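Local coordinates for envelope glycoprotein (Thogoto virus, PDB 5XEA) that probably attaches the virus to its host-cell receptor and later induces fusion of the virion with the host membrane, at residues K120-R125 with I434-Y439. Residues are numbered along the deposited sequence; the frame is centred on the assembly and turned at random.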
loop_
_atom_site.group_PDB
_atom_site.type_symbol
_atom_site.label_atom_id
_atom_site.label_comp_id
_atom_site.label_asym_id
_atom_site.label_seq_id
_atom_site.Cartn_x
_atom_site.Cartn_y
_atom_site.Cartn_z
ATOM N N LYS B 120 35.442 -8.202 -1.857
ATOM C CA LYS B 120 36.232 -9.183 -2.594
ATOM C C LYS B 120 35.302 -10.248 -3.149
ATOM O O LYS B 120 34.472 -10.786 -2.416
ATOM C CB LYS B 120 37.294 -9.801 -1.678
ATOM C CG LYS B 120 38.022 -11.016 -2.212
ATOM C CD LYS B 120 39.270 -10.627 -2.965
ATOM C CE LYS B 120 40.112 -11.848 -3.327
ATOM N NZ LYS B 120 39.349 -12.802 -4.181
ATOM N N GLU B 121 35.438 -10.551 -4.435
ATOM C CA GLU B 121 34.707 -11.650 -5.053
ATOM C C GLU B 121 35.689 -12.744 -5.469
ATOM O O GLU B 121 36.829 -12.464 -5.855
ATOM C CB GLU B 121 33.904 -11.176 -6.265
ATOM C CG GLU B 121 32.946 -12.241 -6.815
ATOM C CD GLU B 121 31.962 -12.765 -5.752
ATOM O OE1 GLU B 121 32.201 -13.861 -5.208
ATOM O OE2 GLU B 121 30.948 -12.085 -5.455
ATOM N N LEU B 122 35.249 -13.990 -5.368
ATOM C CA LEU B 122 36.114 -15.122 -5.660
ATOM C C LEU B 122 35.984 -15.501 -7.129
ATOM O O LEU B 122 35.037 -15.116 -7.801
ATOM C CB LEU B 122 35.778 -16.319 -4.763
ATOM C CG LEU B 122 34.402 -16.994 -4.776
ATOM C CD1 LEU B 122 34.173 -17.935 -5.951
ATOM C CD2 LEU B 122 34.232 -17.752 -3.452
ATOM N N VAL B 123 36.975 -16.236 -7.622
ATOM C CA VAL B 123 36.960 -16.856 -8.940
ATOM C C VAL B 123 36.837 -18.351 -8.707
ATOM O O VAL B 123 37.524 -18.900 -7.843
ATOM C CB VAL B 123 38.241 -16.541 -9.738
ATOM C CG1 VAL B 123 38.172 -17.162 -11.134
ATOM C CG2 VAL B 123 38.455 -15.043 -9.852
ATOM N N ARG B 124 35.946 -19.007 -9.438
ATOM C CA ARG B 124 35.765 -20.445 -9.280
ATOM C C ARG B 124 36.695 -21.162 -10.251
ATOM O O ARG B 124 36.507 -21.077 -11.462
ATOM C CB ARG B 124 34.322 -20.859 -9.528
ATOM C CG ARG B 124 34.191 -22.385 -9.576
ATOM C CD ARG B 124 32.783 -22.784 -9.918
ATOM N NE ARG B 124 32.649 -24.225 -9.983
ATOM C CZ ARG B 124 31.508 -24.844 -10.254
ATOM N NH1 ARG B 124 30.405 -24.135 -10.468
ATOM N NH2 ARG B 124 31.468 -26.165 -10.308
ATOM N N ARG B 125 37.696 -21.863 -9.727
ATOM C CA ARG B 125 38.668 -22.558 -10.573
ATOM C C ARG B 125 38.995 -23.912 -9.956
ATOM O O ARG B 125 39.200 -24.005 -8.739
ATOM C CB ARG B 125 39.946 -21.717 -10.737
ATOM C CG ARG B 125 40.969 -22.280 -11.718
ATOM C CD ARG B 125 42.045 -21.238 -12.056
ATOM N NE ARG B 125 43.092 -21.798 -12.912
ATOM C CZ ARG B 125 43.091 -21.734 -14.240
ATOM N NH1 ARG B 125 42.093 -21.128 -14.876
ATOM N NH2 ARG B 125 44.086 -22.269 -14.936
ATOM N N ILE B 434 25.926 -16.767 -7.132
ATOM C CA ILE B 434 25.378 -17.585 -8.218
ATOM C C ILE B 434 26.004 -17.189 -9.546
ATOM O O ILE B 434 26.308 -18.042 -10.390
ATOM C CB ILE B 434 23.834 -17.443 -8.255
ATOM C CG1 ILE B 434 23.191 -18.120 -7.028
ATOM C CG2 ILE B 434 23.274 -18.043 -9.575
ATOM C CD1 ILE B 434 21.667 -17.721 -6.786
ATOM N N GLN B 435 26.197 -15.884 -9.765
ATOM C CA GLN B 435 26.806 -15.442 -11.014
ATOM C C GLN B 435 28.253 -15.919 -11.123
ATOM O O GLN B 435 28.673 -16.404 -12.179
ATOM C CB GLN B 435 26.715 -13.922 -11.139
ATOM C CG GLN B 435 25.250 -13.360 -11.362
ATOM C CD GLN B 435 24.582 -13.986 -12.607
ATOM O OE1 GLN B 435 25.096 -13.872 -13.734
ATOM N NE2 GLN B 435 23.463 -14.676 -12.402
ATOM N N THR B 436 29.025 -15.818 -10.033
ATOM C CA THR B 436 30.434 -16.176 -10.093
ATOM C C THR B 436 30.630 -17.682 -10.209
ATOM O O THR B 436 31.593 -18.140 -10.840
ATOM C CB THR B 436 31.177 -15.684 -8.860
ATOM O OG1 THR B 436 30.694 -14.391 -8.478
ATOM C CG2 THR B 436 32.621 -15.563 -9.226
ATOM N N MET B 437 29.764 -18.460 -9.559
ATOM C CA MET B 437 29.864 -19.908 -9.548
ATOM C C MET B 437 29.281 -20.551 -10.799
ATOM O O MET B 437 29.405 -21.767 -10.962
ATOM C CB MET B 437 29.173 -20.453 -8.299
ATOM C CG MET B 437 29.888 -20.062 -6.988
ATOM S SD MET B 437 31.474 -20.947 -6.843
ATOM C CE MET B 437 30.875 -22.617 -6.597
ATOM N N MET B 438 28.679 -19.758 -11.689
ATOM C CA MET B 438 27.883 -20.314 -12.783
ATOM C C MET B 438 28.695 -21.281 -13.658
ATOM O O MET B 438 28.170 -22.302 -14.120
ATOM C CB MET B 438 27.329 -19.184 -13.634
ATOM C CG MET B 438 26.331 -19.665 -14.630
ATOM S SD MET B 438 25.583 -18.257 -15.436
ATOM C CE MET B 438 24.469 -17.695 -14.132
ATOM N N TYR B 439 29.966 -20.986 -13.896
ATOM C CA TYR B 439 30.835 -21.968 -14.546
ATOM C C TYR B 439 32.257 -21.797 -14.027
ATOM O O TYR B 439 32.636 -20.736 -13.520
ATOM C CB TYR B 439 30.790 -21.860 -16.086
ATOM C CG TYR B 439 31.042 -20.458 -16.610
ATOM C CD1 TYR B 439 32.323 -20.052 -16.950
ATOM C CD2 TYR B 439 30.003 -19.542 -16.751
ATOM C CE1 TYR B 439 32.578 -18.779 -17.414
ATOM C CE2 TYR B 439 30.246 -18.236 -17.226
ATOM C CZ TYR B 439 31.534 -17.872 -17.559
ATOM O OH TYR B 439 31.827 -16.609 -18.026
HETATM O O HOH W 1 34.230 -17.382 -11.063
#
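Arg-124 reaches across to Met-437 near the C-terminal end of helix 421-437, where a loop leading into the long strand 133-156 meets that helix in this gp64-family, class III fusion glycoprotein. The tight part of the contact is built from these two side chains, which cross at about a right angle. Arg-124 is stretched out, with CG anti to the backbone N (chi1 171°) and the chain extended as far as NE, while in the methionine the bend at chi2 (-70°) sets SD against CB and CD of Arg-124 and the bend at chi3 puts CE against CD. CD of Arg-124 lies 3.8 Å from SD of Met-437, and CB is almost as near. Leu-122 adds CD1 to the same sulphur at 4.1 Å, and Trp-50 and Leu-70 of the same chain also pack against both Leu-122 and Met-437. Beyond this apolar patch the third subunit comes close: Arg-124 packs on Tyr-439 of that subunit, so the contact lies at the trimer interface.

The other side is looser. Glu-121 and Thr-436 slide past each other in opposite directions, CD of Glu-121 standing 3.4 Å from OG1 of Thr-436; the carboxylate is engaged by Arg-141 and the hydroxyl by Ala-432 O of the preceding helical turn. Nearby, a water accepts from Arg-124 N and donates to Thr-436 O, linking the two backbones through one solvent molecule. By contrast, the guanidinium binds directly: NH1 of Arg-124 donates to O of Met-437 at 2.6 Å, in the carbonyl plane but bent to 137° at the hydrogen.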